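Local coordinates for interphotoreceptor retinoid-binding protein (PDB 1J7X) that probably binds retinoids in the interphotoreceptor matrix, consistent with a transport role in carrying them between the cells of the retina, at residues D77-P85 with Q115-L125; E218-L227 with F263-W271. One frame throughout, in Å; residues are numbered along the deposited sequence.

Contact 1 (D77-P85 with Q115-L125); sequences DSIQAENIP and QFADVSVIAKL
Val-121 is the bump of this contact, a branched side chain on the first turn of helix 119-137 that fits a hollow shaped by Ile-79, Ala-81 and Ile-84 of the loop preceding helix 88-98. A loop from the IRBP N-terminal family region is here draped over the N-terminus of a helix in the S41 (ClpP/crotonase-clan) region. With CG1 anti to its backbone N (chi1 174°), Val-121 sends that methyl between the isoleucines, 3.6 Å from Ile-84 CD1 and 3.9 Å from Ile-79 CG2. Its other methyl, CG2, nudges the loop backbone, 3.2 Å from Ala-81 N, while Ala-81 CB settles between it and Ser-120 OG. Leu-91 of helix 88-98 also meets Ile-84 and Leu-125, continuing the apolar patch. At the other end, the Gln-115 side chain crosses Ile-79 at about a right angle and fills the angle between Ser-78 CB and Ile-79 CG1. Cut back to an alanine, Gln-115 would lose its arm, and a gap would probably open beside Ser-78 and Ile-79. Asp-118 N-caps the helix, its OD2 accepting from Ser-120 N and OG from opposite faces of the carboxylate. A water bridges loop and cap, donating to Ile-79 O at 2.7 Å and accepting from Asp-118 N at 2.9 Å.

Contact 2 (E218-L227 with F263-W271); sequences EEFAYLMQSL and FIDSNGDYW
Tyr-222 lies flat on Trp-271, and this stack is the tight part of a contact between helix 216-226 and the end of strand 254-265 with the turn that follows. The phenol ring and the five-membered ring of the indole are face to face, centroids 3.8 Å apart and planes at 6°, and Tyr-222 CB sits over the six-membered ring in a CH-pi contact. With CG anti to the backbone N (chi1 -177°), Tyr-222 points its ring out from the helix across the indole, the two side chains running in opposite senses. Phe-263 completes the aromatic cluster: it meets the Tyr-222 ring obliquely, takes Leu-223 CD2 at its edge, 3.7 Å from CZ, and stacks on Phe-175 of strand 173-179 beyond.

Toward the helix C-terminus the fit loosens and becomes polar. The side chains of Ser-226 and Asp-265 come no nearer than 3.9 Å, from Ser-226 CB to Asp-265 OD2, and a water links the Ser-226 hydroxyl to the backbone of Ser-266, hydrogen-bonded to OG and accepting from Ser-266 N. The exposed Asn-267 reaches back from the type I turn of 265-268, its ND2 giving a hydrogen bond to Ser-226 O at 2.9 Å.

Asp-265 joins the two regimes. Its OD1 closes an Asx turn by accepting from Asn-267 N and also takes Asp-269 N, the two donors lying on opposite faces of the carboxylate. OD2 receives the Tyr-222 hydroxyl at 2.6 Å, nearly along its C-O axis. The buried carboxylate thus has three donors divided between its oxygens, which would probably favour the charged form and fix its rotation, while the phenol, stacked on one face and bonded at its oxygen, is tied to the same turn.

Overall arrangement
Both contacts set one helix against a largely irregular segment: a loop with a short 3-10 turn in contact 1, a strand end and turn in contact 2. Both are only partly buried, but contact 2 has more buried residues (six of twelve touching residues against four) and lies about 9 Å from the chain centre, centre to centre, against about 18 Å for contact 1. Contact 1 rests on aliphatic side chains from both segments, with one bridging water, whereas contact 2 relies on aromatic surfaces and direct hydrogen bonds to a carboxylate and a helix-end carbonyl. Their helices differ, 119-137 and 216-226, yet the contacts touch: Phe-116 CZ packs 3.7 Å from Phe-220 CB.

Contact 1 (D77-P85 with Q115-L125)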
ATOM      1  N   ASP A  77      -9.570 -11.238   1.397  1.00 76.65           N
ATOM      2  CA  ASP A  77      -9.955 -12.169   2.435  1.00 74.40           C
ATOM      3  C   ASP A  77      -8.753 -12.962   2.899  1.00 71.86           C
ATOM      4  O   ASP A  77      -8.438 -14.025   2.374  1.00 71.87           O
ATOM      5  CB  ASP A  77     -11.051 -13.101   1.924  1.00 74.85           C
ATOM      6  CG  ASP A  77     -12.309 -12.336   1.476  1.00 76.03           C
ATOM      7  OD1 ASP A  77     -13.006 -11.761   2.356  1.00 75.70           O
ATOM      8  OD2 ASP A  77     -12.687 -12.266   0.271  1.00 76.42           O
ATOM      9  N   SER A  78      -8.092 -12.441   3.915  1.00 68.66           N
ATOM     10  CA  SER A  78      -6.943 -13.107   4.480  1.00 66.33           C
ATOM     11  C   SER A  78      -7.325 -13.856   5.765  1.00 63.74           C
ATOM     12  O   SER A  78      -8.479 -13.829   6.183  1.00 62.37           O
ATOM     13  CB  SER A  78      -5.842 -12.080   4.722  1.00 66.44           C
ATOM     14  OG  SER A  78      -6.289 -10.993   5.489  1.00 66.73           O
ATOM     15  N   ILE A  79      -6.349 -14.535   6.366  1.00 61.62           N
ATOM     16  CA  ILE A  79      -6.547 -15.296   7.592  1.00 61.18           C
ATOM     17  C   ILE A  79      -7.227 -14.440   8.639  1.00 59.35           C
ATOM     18  O   ILE A  79      -6.690 -13.407   8.972  1.00 59.69           O
ATOM     19  CB  ILE A  79      -5.190 -15.767   8.164  1.00 61.34           C
ATOM     20  CG1 ILE A  79      -4.397 -16.592   7.128  1.00 63.48           C
ATOM     21  CG2 ILE A  79      -5.417 -16.600   9.434  1.00 62.55           C
ATOM     22  CD1 ILE A  79      -5.145 -17.791   6.649  1.00 64.85           C
ATOM     23  N   GLN A  80      -8.377 -14.866   9.155  1.00 57.54           N
ATOM     24  CA  GLN A  80      -9.129 -14.081  10.165  1.00 57.01           C
ATOM     25  C   GLN A  80      -8.820 -14.578  11.561  1.00 56.47           C
ATOM     26  O   GLN A  80      -8.602 -15.774  11.764  1.00 53.71           O
ATOM     27  CB  GLN A  80     -10.611 -14.205   9.920  1.00 56.75           C
ATOM     28  CG  GLN A  80     -10.989 -13.606   8.610  1.00 56.51           C
ATOM     29  CD  GLN A  80     -10.608 -12.151   8.519  1.00 55.41           C
ATOM     30  OE1 GLN A  80     -11.045 -11.349   9.335  1.00 56.00           O
ATOM     31  NE2 GLN A  80      -9.798 -11.802   7.528  1.00 52.42           N
ATOM     32  N   ALA A  81      -8.819 -13.666  12.522  1.00 56.32           N
ATOM     33  CA  ALA A  81      -8.528 -14.029  13.911  1.00 57.95           C
ATOM     34  C   ALA A  81      -9.482 -15.076  14.431  1.00 58.42           C
ATOM     35  O   ALA A  81      -9.074 -16.004  15.158  1.00 58.37           O
ATOM     36  CB  ALA A  81      -8.534 -12.781  14.836  1.00 58.00           C
ATOM     37  N   GLU A  82     -10.739 -14.936  14.021  1.00 60.08           N
ATOM     38  CA  GLU A  82     -11.811 -15.839  14.456  1.00 60.86           C
ATOM     39  C   GLU A  82     -11.676 -17.241  13.861  1.00 60.48           C
ATOM     40  O   GLU A  82     -12.519 -18.125  14.146  1.00 62.54           O
ATOM     41  CB  GLU A  82     -13.175 -15.250  14.108  1.00 61.55           C
ATOM     42  CG  GLU A  82     -13.280 -14.682  12.712  1.00 64.66           C
ATOM     43  CD  GLU A  82     -14.572 -13.917  12.509  1.00 69.13           C
ATOM     44  OE1 GLU A  82     -15.664 -14.567  12.620  1.00 70.96           O
ATOM     45  OE2 GLU A  82     -14.493 -12.672  12.257  1.00 70.32           O
ATOM     46  N   ASN A  83     -10.644 -17.456  13.038  1.00 58.26           N
ATOM     47  CA  ASN A  83     -10.444 -18.749  12.413  1.00 56.54           C
ATOM     48  C   ASN A  83      -9.047 -19.315  12.640  1.00 55.21           C
ATOM     49  O   ASN A  83      -8.640 -20.217  11.912  1.00 53.21           O
ATOM     50  CB  ASN A  83     -10.690 -18.631  10.925  1.00 57.10           C
ATOM     51  CG  ASN A  83     -12.100 -18.148  10.618  1.00 60.33           C
ATOM     52  OD1 ASN A  83     -12.478 -17.029  10.950  1.00 66.83           O
ATOM     53  ND2 ASN A  83     -12.880 -19.001  10.002  1.00 64.92           N
ATOM     54  N   ILE A  84      -8.338 -18.765  13.627  1.00 53.92           N
ATOM     55  CA  ILE A  84      -7.001 -19.195  13.980  1.00 53.20           C
ATOM     56  C   ILE A  84      -7.092 -20.376  14.948  1.00 51.81           C
ATOM     57  O   ILE A  84      -7.804 -20.265  15.912  1.00 49.95           O
ATOM     58  CB  ILE A  84      -6.248 -18.065  14.689  1.00 54.47           C
ATOM     59  CG1 ILE A  84      -6.206 -16.834  13.799  1.00 57.73           C
ATOM     60  CG2 ILE A  84      -4.811 -18.491  14.984  1.00 54.84           C
ATOM     61  CD1 ILE A  84      -5.495 -15.656  14.438  1.00 61.85           C
ATOM     62  N   PRO A  85      -6.406 -21.486  14.658  1.00 49.91           N
ATOM     63  CA  PRO A  85      -6.371 -22.677  15.530  1.00 49.96           C
ATOM     64  C   PRO A  85      -5.786 -22.402  16.907  1.00 49.60           C
ATOM     65  O   PRO A  85      -5.001 -21.466  17.038  1.00 47.28           O
ATOM     66  CB  PRO A  85      -5.449 -23.633  14.760  1.00 50.31           C
ATOM     67  CG  PRO A  85      -5.600 -23.212  13.354  1.00 50.86           C
ATOM     68  CD  PRO A  85      -5.624 -21.704  13.431  1.00 50.56           C
ATOM     69  N   GLN A 115      -0.007 -12.762   1.630  1.00 17.74           N
ATOM     70  CA  GLN A 115      -1.043 -11.953   2.208  1.00 15.89           C
ATOM     71  C   GLN A 115      -0.484 -11.235   3.432  1.00 17.11           C
ATOM     72  O   GLN A 115       0.535 -11.636   3.894  1.00 16.52           O
ATOM     73  CB  GLN A 115      -2.225 -12.846   2.561  1.00 19.82           C
ATOM     74  CG  GLN A 115      -1.983 -13.823   3.588  1.00 25.34           C
ATOM     75  CD  GLN A 115      -3.236 -14.559   3.967  1.00 33.06           C
ATOM     76  OE1 GLN A 115      -3.620 -15.554   3.260  1.00 37.32           O
ATOM     77  NE2 GLN A 115      -3.795 -14.203   5.129  1.00 30.54           N
ATOM     78  N   PHE A 116      -1.177 -10.220   3.924  1.00 16.49           N
ATOM     79  CA  PHE A 116      -0.847  -9.485   5.148  1.00 16.47           C
ATOM     80  C   PHE A 116      -2.129  -9.686   6.010  1.00 22.42           C
ATOM     81  O   PHE A 116      -3.164  -9.188   5.720  1.00 24.91           O
ATOM     82  CB  PHE A 116      -0.597  -8.018   4.863  1.00 16.80           C
ATOM     83  CG  PHE A 116       0.820  -7.723   4.523  1.00 13.61           C
ATOM     84  CD1 PHE A 116       1.276  -7.948   3.261  1.00 13.05           C
ATOM     85  CD2 PHE A 116       1.667  -7.161   5.480  1.00 17.20           C
ATOM     86  CE1 PHE A 116       2.591  -7.728   3.003  1.00 16.73           C
ATOM     87  CE2 PHE A 116       2.970  -6.881   5.195  1.00 17.47           C
ATOM     88  CZ  PHE A 116       3.425  -7.154   3.957  1.00 16.26           C
ATOM     89  N   ALA A 117      -2.024 -10.406   7.069  1.00 20.25           N
ATOM     90  CA  ALA A 117      -3.148 -10.547   7.985  1.00 21.48           C
ATOM     91  C   ALA A 117      -3.176  -9.372   8.985  1.00 21.73           C
ATOM     92  O   ALA A 117      -2.190  -8.686   9.145  1.00 18.53           O
ATOM     93  CB  ALA A 117      -2.971 -11.810   8.722  1.00 21.14           C
ATOM     94  N   ASP A 118      -4.319  -9.191   9.607  1.00 20.71           N
ATOM     95  CA  ASP A 118      -4.521  -8.149  10.571  1.00 21.85           C
ATOM     96  C   ASP A 118      -3.533  -8.373  11.757  1.00 19.37           C
ATOM     97  O   ASP A 118      -3.139  -9.513  12.048  1.00 18.24           O
ATOM     98  CB  ASP A 118      -5.959  -8.178  11.115  1.00 23.31           C
ATOM     99  CG  ASP A 118      -6.223  -7.043  12.061  1.00 28.22           C
ATOM    100  OD1 ASP A 118      -6.392  -5.897  11.588  1.00 35.17           O
ATOM    101  OD2 ASP A 118      -6.144  -7.246  13.295  1.00 31.72           O
ATOM    102  N   VAL A 119      -3.175  -7.274  12.394  1.00 20.00           N
ATOM    103  CA  VAL A 119      -2.237  -7.392  13.487  1.00 18.80           C
ATOM    104  C   VAL A 119      -2.765  -8.359  14.607  1.00 21.93           C
ATOM    105  O   VAL A 119      -1.974  -8.923  15.365  1.00 18.06           O
ATOM    106  CB  VAL A 119      -1.777  -6.011  14.005  1.00 20.90           C
ATOM    107  CG1 VAL A 119      -2.884  -5.327  14.763  1.00 17.79           C
ATOM    108  CG2 VAL A 119      -0.488  -6.139  14.825  1.00 25.78           C
ATOM    109  N   SER A 120      -4.107  -8.508  14.693  1.00 19.95           N
ATOM    110  CA  SER A 120      -4.644  -9.385  15.749  1.00 23.92           C
ATOM    111  C   SER A 120      -4.272 -10.844  15.482  1.00 23.40           C
ATOM    112  O   SER A 120      -4.116 -11.621  16.419  1.00 23.01           O
ATOM    113  CB  SER A 120      -6.115  -9.155  15.934  1.00 22.81           C
ATOM    114  OG  SER A 120      -6.870  -9.462  14.771  1.00 28.31           O
ATOM    115  N   VAL A 121      -4.140 -11.192  14.200  1.00 21.57           N
ATOM    116  CA  VAL A 121      -3.759 -12.482  13.756  1.00 20.57           C
ATOM    117  C   VAL A 121      -2.294 -12.690  13.946  1.00 21.56           C
ATOM    118  O   VAL A 121      -1.842 -13.718  14.500  1.00 19.83           O
ATOM    119  CB  VAL A 121      -4.195 -12.718  12.348  1.00 23.44           C
ATOM    120  CG1 VAL A 121      -3.627 -14.068  11.850  1.00 23.54           C
ATOM    121  CG2 VAL A 121      -5.781 -12.650  12.247  1.00 24.11           C
ATOM    122  N   ILE A 122      -1.486 -11.700  13.533  1.00 20.95           N
ATOM    123  CA  ILE A 122      -0.080 -11.797  13.671  1.00 22.43           C
ATOM    124  C   ILE A 122       0.322 -11.963  15.099  1.00 22.74           C
ATOM    125  O   ILE A 122       1.285 -12.666  15.391  1.00 22.15           O
ATOM    126  CB  ILE A 122       0.739 -10.618  13.068  1.00 21.26           C
ATOM    127  CG1 ILE A 122       0.469 -10.490  11.577  1.00 24.20           C
ATOM    128  CG2 ILE A 122       2.257 -10.740  13.333  1.00 24.42           C
ATOM    129  CD1 ILE A 122       0.943 -11.730  10.775  1.00 27.20           C
ATOM    130  N   ALA A 123      -0.452 -11.356  15.999  1.00 22.84           N
ATOM    131  CA  ALA A 123      -0.163 -11.487  17.437  1.00 23.71           C
ATOM    132  C   ALA A 123      -0.155 -12.958  17.854  1.00 22.30           C
ATOM    133  O   ALA A 123       0.858 -13.489  18.393  1.00 21.90           O
ATOM    134  CB  ALA A 123      -1.226 -10.742  18.219  1.00 21.60           C
ATOM    135  N   LYS A 124      -1.217 -13.660  17.522  1.00 21.92           N
ATOM    136  CA  LYS A 124      -1.300 -15.123  17.833  1.00 21.60           C
ATOM    137  C   LYS A 124      -0.292 -16.014  17.072  1.00 20.65           C
ATOM    138  O   LYS A 124       0.223 -17.004  17.633  1.00 20.40           O
ATOM    139  CB  LYS A 124      -2.695 -15.576  17.492  1.00 24.03           C
ATOM    140  CG  LYS A 124      -3.776 -14.899  18.408  1.00 30.25           C
ATOM    141  CD  LYS A 124      -3.505 -15.172  19.933  1.00 33.20           C
ATOM    142  CE  LYS A 124      -4.500 -14.472  20.931  1.00 40.85           C
ATOM    143  NZ  LYS A 124      -4.354 -12.854  21.038  1.00 35.39           N
ATOM    144  N   LEU A 125       0.123 -15.607  15.881  1.00 19.32           N
ATOM    145  CA  LEU A 125       1.122 -16.372  15.115  1.00 20.26           C
ATOM    146  C   LEU A 125       2.545 -16.015  15.393  1.00 20.61           C
ATOM    147  O   LEU A 125       3.454 -16.811  15.093  1.00 20.84           O
ATOM    148  CB  LEU A 125       0.888 -16.234  13.632  1.00 21.99           C
ATOM    149  CG  LEU A 125      -0.461 -16.494  13.035  1.00 20.08           C
ATOM    150  CD1 LEU A 125      -0.434 -16.221  11.553  1.00 22.62           C
ATOM    151  CD2 LEU A 125      -0.791 -17.951  13.264  1.00 25.47           C
TER
HETATM  152  O   HOH W   1      -6.642 -10.679   8.772  1.00 31.24           O

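Contact 2 (E218-L227 with F263-W271)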
ATOM      1  N   GLU A 218       1.821  -3.276  -0.939  1.00 14.68           N
ATOM      2  CA  GLU A 218       2.346  -2.059  -1.582  1.00 12.64           C
ATOM      3  C   GLU A 218       2.889  -1.046  -0.546  1.00 13.76           C
ATOM      4  O   GLU A 218       3.931  -0.510  -0.696  1.00 15.16           O
ATOM      5  CB  GLU A 218       1.222  -1.422  -2.432  1.00 15.24           C
ATOM      6  CG  GLU A 218       0.722  -2.283  -3.583  1.00 12.20           C
ATOM      7  CD  GLU A 218      -0.328  -1.550  -4.467  1.00 16.38           C
ATOM      8  OE1 GLU A 218       0.103  -0.638  -5.324  1.00 19.29           O
ATOM      9  OE2 GLU A 218      -1.543  -1.782  -4.292  1.00 21.08           O
ATOM     10  N   GLU A 219       2.128  -0.943   0.553  1.00 15.33           N
ATOM     11  CA  GLU A 219       2.524  -0.061   1.649  1.00 16.50           C
ATOM     12  C   GLU A 219       3.797  -0.470   2.218  1.00 15.75           C
ATOM     13  O   GLU A 219       4.699   0.346   2.423  1.00 16.76           O
ATOM     14  CB  GLU A 219       1.470   0.039   2.715  1.00 18.83           C
ATOM     15  CG  GLU A 219       0.318   0.941   2.325  1.00 28.30           C
ATOM     16  CD  GLU A 219      -0.755   1.123   3.457  1.00 32.14           C
ATOM     17  OE1 GLU A 219      -0.371   1.061   4.643  1.00 34.20           O
ATOM     18  OE2 GLU A 219      -1.969   1.344   3.070  1.00 31.68           O
ATOM     19  N   PHE A 220       3.944  -1.785   2.415  1.00 16.10           N
ATOM     20  CA  PHE A 220       5.236  -2.367   2.954  1.00 14.78           C
ATOM     21  C   PHE A 220       6.378  -2.091   2.048  1.00 14.40           C
ATOM     22  O   PHE A 220       7.480  -1.600   2.487  1.00 16.33           O
ATOM     23  CB  PHE A 220       5.103  -3.881   3.260  1.00 16.29           C
ATOM     24  CG  PHE A 220       6.337  -4.479   3.772  1.00 13.53           C
ATOM     25  CD1 PHE A 220       6.651  -4.434   5.068  1.00 23.03           C
ATOM     26  CD2 PHE A 220       7.214  -5.167   2.912  1.00 13.44           C
ATOM     27  CE1 PHE A 220       7.939  -4.915   5.492  1.00 20.55           C
ATOM     28  CE2 PHE A 220       8.333  -5.711   3.356  1.00 18.19           C
ATOM     29  CZ  PHE A 220       8.707  -5.594   4.634  1.00 19.65           C
ATOM     30  N   ALA A 221       6.171  -2.387   0.753  1.00 12.77           N
ATOM     31  CA  ALA A 221       7.226  -2.162  -0.257  1.00 15.85           C
ATOM     32  C   ALA A 221       7.599  -0.632  -0.344  1.00 15.63           C
ATOM     33  O   ALA A 221       8.781  -0.205  -0.395  1.00 16.51           O
ATOM     34  CB  ALA A 221       6.830  -2.645  -1.665  1.00 17.49           C
ATOM     35  N   TYR A 222       6.535   0.132  -0.420  1.00 18.49           N
ATOM     36  CA  TYR A 222       6.725   1.630  -0.501  1.00 17.07           C
ATOM     37  C   TYR A 222       7.561   2.168   0.679  1.00 17.36           C
ATOM     38  O   TYR A 222       8.558   2.899   0.507  1.00 16.67           O
ATOM     39  CB  TYR A 222       5.382   2.337  -0.590  1.00 15.95           C
ATOM     40  CG  TYR A 222       5.536   3.819  -0.740  1.00 17.77           C
ATOM     41  CD1 TYR A 222       5.827   4.405  -1.960  1.00 24.64           C
ATOM     42  CD2 TYR A 222       5.491   4.613   0.396  1.00 18.11           C
ATOM     43  CE1 TYR A 222       6.032   5.847  -2.034  1.00 22.38           C
ATOM     44  CE2 TYR A 222       5.746   6.020   0.322  1.00 25.54           C
ATOM     45  CZ  TYR A 222       5.974   6.602  -0.918  1.00 22.05           C
ATOM     46  OH  TYR A 222       6.204   7.953  -1.012  1.00 26.32           O
ATOM     47  N   LEU A 223       7.144   1.718   1.864  1.00 16.80           N
ATOM     48  CA  LEU A 223       7.821   2.126   3.102  1.00 18.35           C
ATOM     49  C   LEU A 223       9.237   1.653   3.215  1.00 18.73           C
ATOM     50  O   LEU A 223      10.186   2.439   3.578  1.00 18.58           O
ATOM     51  CB  LEU A 223       6.978   1.730   4.318  1.00 18.16           C
ATOM     52  CG  LEU A 223       5.735   2.567   4.410  1.00 20.03           C
ATOM     53  CD1 LEU A 223       4.915   1.977   5.523  1.00 19.01           C
ATOM     54  CD2 LEU A 223       6.041   4.109   4.735  1.00 18.89           C
HETATM   55  N   MSE A 224       9.509   0.437   2.745  1.00 18.54           N
HETATM   56  CA  MSE A 224      10.874  -0.043   2.716  1.00 18.02           C
HETATM   57  C   MSE A 224      11.665   0.787   1.768  1.00 19.21           C
HETATM   58  O   MSE A 224      12.859   1.035   2.011  1.00 19.89           O
HETATM   59  CB  MSE A 224      10.989  -1.552   2.388  1.00 19.03           C
HETATM   60  CG  MSE A 224      11.966  -2.302   3.463  1.00 29.68           C
HETATM   61 SE   MSE A 224      11.554  -2.658   4.982  1.00  7.03          SE
HETATM   62  CE  MSE A 224      11.894  -1.530   5.630  1.00 30.69           C
ATOM     63  N   GLN A 225      11.009   1.230   0.694  1.00 15.69           N
ATOM     64  CA  GLN A 225      11.720   2.112  -0.252  1.00 17.74           C
ATOM     65  C   GLN A 225      11.927   3.521   0.261  1.00 17.83           C
ATOM     66  O   GLN A 225      12.984   4.086   0.135  1.00 19.97           O
ATOM     67  CB  GLN A 225      10.881   2.084  -1.629  1.00 16.51           C
ATOM     68  CG  GLN A 225      11.537   2.902  -2.685  1.00 18.49           C
ATOM     69  CD  GLN A 225      10.688   2.945  -3.944  1.00 18.13           C
ATOM     70  OE1 GLN A 225       9.539   3.438  -3.890  1.00 21.14           O
ATOM     71  NE2 GLN A 225      11.155   2.261  -5.004  1.00 16.83           N
ATOM     72  N   SER A 226      10.904   4.121   0.862  1.00 19.37           N
ATOM     73  CA  SER A 226      10.946   5.461   1.344  1.00 20.76           C
ATOM     74  C   SER A 226      11.951   5.648   2.516  1.00 24.43           C
ATOM     75  O   SER A 226      12.541   6.737   2.758  1.00 22.43           O
ATOM     76  CB  SER A 226       9.538   5.916   1.760  1.00 20.82           C
ATOM     77  OG  SER A 226       9.072   5.218   2.890  1.00 24.57           O
ATOM     78  N   LEU A 227      12.126   4.561   3.259  1.00 21.75           N
ATOM     79  CA  LEU A 227      13.085   4.544   4.350  1.00 22.33           C
ATOM     80  C   LEU A 227      14.497   4.206   3.907  1.00 22.36           C
ATOM     81  O   LEU A 227      15.480   4.226   4.692  1.00 24.59           O
ATOM     82  CB  LEU A 227      12.649   3.533   5.427  1.00 20.84           C
ATOM     83  CG  LEU A 227      11.409   3.798   6.261  1.00 23.80           C
ATOM     84  CD1 LEU A 227      10.921   2.513   6.934  1.00 21.92           C
ATOM     85  CD2 LEU A 227      11.787   4.902   7.330  1.00 21.82           C
ATOM     86  N   PHE A 263      -1.286  10.081   2.743  1.00 22.60           N
ATOM     87  CA  PHE A 263      -0.238   9.269   3.279  1.00 22.21           C
ATOM     88  C   PHE A 263       1.074   9.991   3.070  1.00 23.36           C
ATOM     89  O   PHE A 263       1.571  10.174   1.927  1.00 20.81           O
ATOM     90  CB  PHE A 263      -0.249   7.898   2.572  1.00 22.22           C
ATOM     91  CG  PHE A 263       0.760   6.901   3.072  1.00 25.10           C
ATOM     92  CD1 PHE A 263       2.148   7.072   2.816  1.00 24.99           C
ATOM     93  CD2 PHE A 263       0.325   5.736   3.653  1.00 25.89           C
ATOM     94  CE1 PHE A 263       2.979   5.999   3.089  1.00 27.34           C
ATOM     95  CE2 PHE A 263       1.181   4.728   4.082  1.00 21.80           C
ATOM     96  CZ  PHE A 263       2.531   4.840   3.743  1.00 21.69           C
ATOM     97  N   ILE A 264       1.614  10.559   4.172  1.00 23.41           N
ATOM     98  CA  ILE A 264       2.835  11.335   4.115  1.00 23.06           C
ATOM     99  C   ILE A 264       3.976  10.580   4.699  1.00 22.95           C
ATOM    100  O   ILE A 264       3.888  10.157   5.882  1.00 22.36           O
ATOM    101  CB  ILE A 264       2.631  12.748   4.878  1.00 24.03           C
ATOM    102  CG1 ILE A 264       1.361  13.398   4.441  1.00 30.84           C
ATOM    103  CG2 ILE A 264       3.866  13.552   4.710  1.00 25.08           C
ATOM    104  CD1 ILE A 264       1.002  14.640   5.273  1.00 39.85           C
ATOM    105  N   ASP A 265       4.965  10.241   3.861  1.00 22.29           N
ATOM    106  CA  ASP A 265       6.047   9.382   4.299  1.00 24.36           C
ATOM    107  C   ASP A 265       7.043  10.119   5.131  1.00 26.40           C
ATOM    108  O   ASP A 265       6.913  11.363   5.365  1.00 26.05           O
ATOM    109  CB  ASP A 265       6.728   8.610   3.197  1.00 24.74           C
ATOM    110  CG  ASP A 265       7.395   9.488   2.226  1.00 22.52           C
ATOM    111  OD1 ASP A 265       7.973  10.633   2.635  1.00 23.16           O
ATOM    112  OD2 ASP A 265       7.391   9.063   1.021  1.00 22.76           O
ATOM    113  N   SER A 266       8.039   9.356   5.560  1.00 27.97           N
ATOM    114  CA  SER A 266       9.038   9.936   6.464  1.00 28.57           C
ATOM    115  C   SER A 266       9.937  11.032   5.833  1.00 27.65           C
ATOM    116  O   SER A 266      10.785  11.632   6.537  1.00 26.78           O
ATOM    117  CB  SER A 266       9.886   8.812   7.098  1.00 24.66           C
ATOM    118  OG  SER A 266      10.683   8.234   6.131  1.00 28.78           O
ATOM    119  N   ASN A 267       9.807  11.254   4.523  1.00 27.51           N
ATOM    120  CA  ASN A 267      10.591  12.283   3.821  1.00 26.73           C
ATOM    121  C   ASN A 267       9.663  13.402   3.519  1.00 27.13           C
ATOM    122  O   ASN A 267      10.113  14.388   2.906  1.00 27.70           O
ATOM    123  CB  ASN A 267      11.148  11.757   2.483  1.00 26.73           C
ATOM    124  CG  ASN A 267      12.039  10.506   2.653  1.00 30.17           C
ATOM    125  OD1 ASN A 267      12.950  10.546   3.469  1.00 29.14           O
ATOM    126  ND2 ASN A 267      11.753   9.383   1.939  1.00 27.91           N
ATOM    127  N   GLY A 268       8.451  13.372   4.058  1.00 26.15           N
ATOM    128  CA  GLY A 268       7.434  14.370   3.819  1.00 26.52           C
ATOM    129  C   GLY A 268       6.745  14.313   2.481  1.00 25.90           C
ATOM    130  O   GLY A 268       5.980  15.198   2.213  1.00 27.93           O
ATOM    131  N   ASP A 269       6.975  13.289   1.664  1.00 23.80           N
ATOM    132  CA  ASP A 269       6.308  13.177   0.418  1.00 23.48           C
ATOM    133  C   ASP A 269       4.911  12.594   0.579  1.00 23.70           C
ATOM    134  O   ASP A 269       4.736  11.616   1.286  1.00 23.36           O
ATOM    135  CB  ASP A 269       7.096  12.331  -0.532  1.00 25.20           C
ATOM    136  CG  ASP A 269       8.470  12.921  -0.850  1.00 31.37           C
ATOM    137  OD1 ASP A 269       8.564  14.138  -0.937  1.00 34.91           O
ATOM    138  OD2 ASP A 269       9.492  12.221  -0.997  1.00 37.94           O
ATOM    139  N   TYR A 270       3.917  13.184  -0.129  1.00 21.71           N
ATOM    140  CA  TYR A 270       2.583  12.611  -0.151  1.00 22.10           C
ATOM    141  C   TYR A 270       2.515  11.513  -1.211  1.00 20.90           C
ATOM    142  O   TYR A 270       2.810  11.747  -2.402  1.00 22.89           O
ATOM    143  CB  TYR A 270       1.540  13.702  -0.575  1.00 23.92           C
ATOM    144  CG  TYR A 270       1.257  14.697   0.492  1.00 28.13           C
ATOM    145  CD1 TYR A 270       2.245  15.614   0.905  1.00 34.53           C
ATOM    146  CD2 TYR A 270       0.052  14.722   1.086  1.00 29.26           C
ATOM    147  CE1 TYR A 270       1.957  16.550   1.902  1.00 38.07           C
ATOM    148  CE2 TYR A 270      -0.234  15.623   2.114  1.00 33.37           C
ATOM    149  CZ  TYR A 270       0.706  16.557   2.470  1.00 31.27           C
ATOM    150  OH  TYR A 270       0.534  17.530   3.459  1.00 42.30           O
ATOM    151  N   TRP A 271       2.198  10.315  -0.819  1.00 19.32           N
ATOM    152  CA  TRP A 271       2.051   9.255  -1.796  1.00 17.86           C
ATOM    153  C   TRP A 271       0.671   9.204  -2.360  1.00 19.21           C
ATOM    154  O   TRP A 271      -0.322   8.991  -1.618  1.00 21.35           O
ATOM    155  CB  TRP A 271       2.390   7.935  -1.103  1.00 17.19           C
ATOM    156  CG  TRP A 271       2.589   6.829  -2.076  1.00 19.35           C
ATOM    157  CD1 TRP A 271       2.912   6.888  -3.357  1.00 23.44           C
ATOM    158  CD2 TRP A 271       2.352   5.446  -1.770  1.00 18.86           C
ATOM    159  NE1 TRP A 271       2.870   5.604  -3.919  1.00 23.70           N
ATOM    160  CE2 TRP A 271       2.585   4.712  -2.921  1.00 20.57           C
ATOM    161  CE3 TRP A 271       1.999   4.761  -0.616  1.00 18.34           C
ATOM    162  CZ2 TRP A 271       2.502   3.340  -2.945  1.00 24.10           C
ATOM    163  CZ3 TRP A 271       1.949   3.324  -0.672  1.00 21.60           C
ATOM    164  CH2 TRP A 271       2.169   2.691  -1.803  1.00 20.45           C
TER
HETATM  165  O   HOH W   2       8.727   6.521   5.054  1.00 20.96           O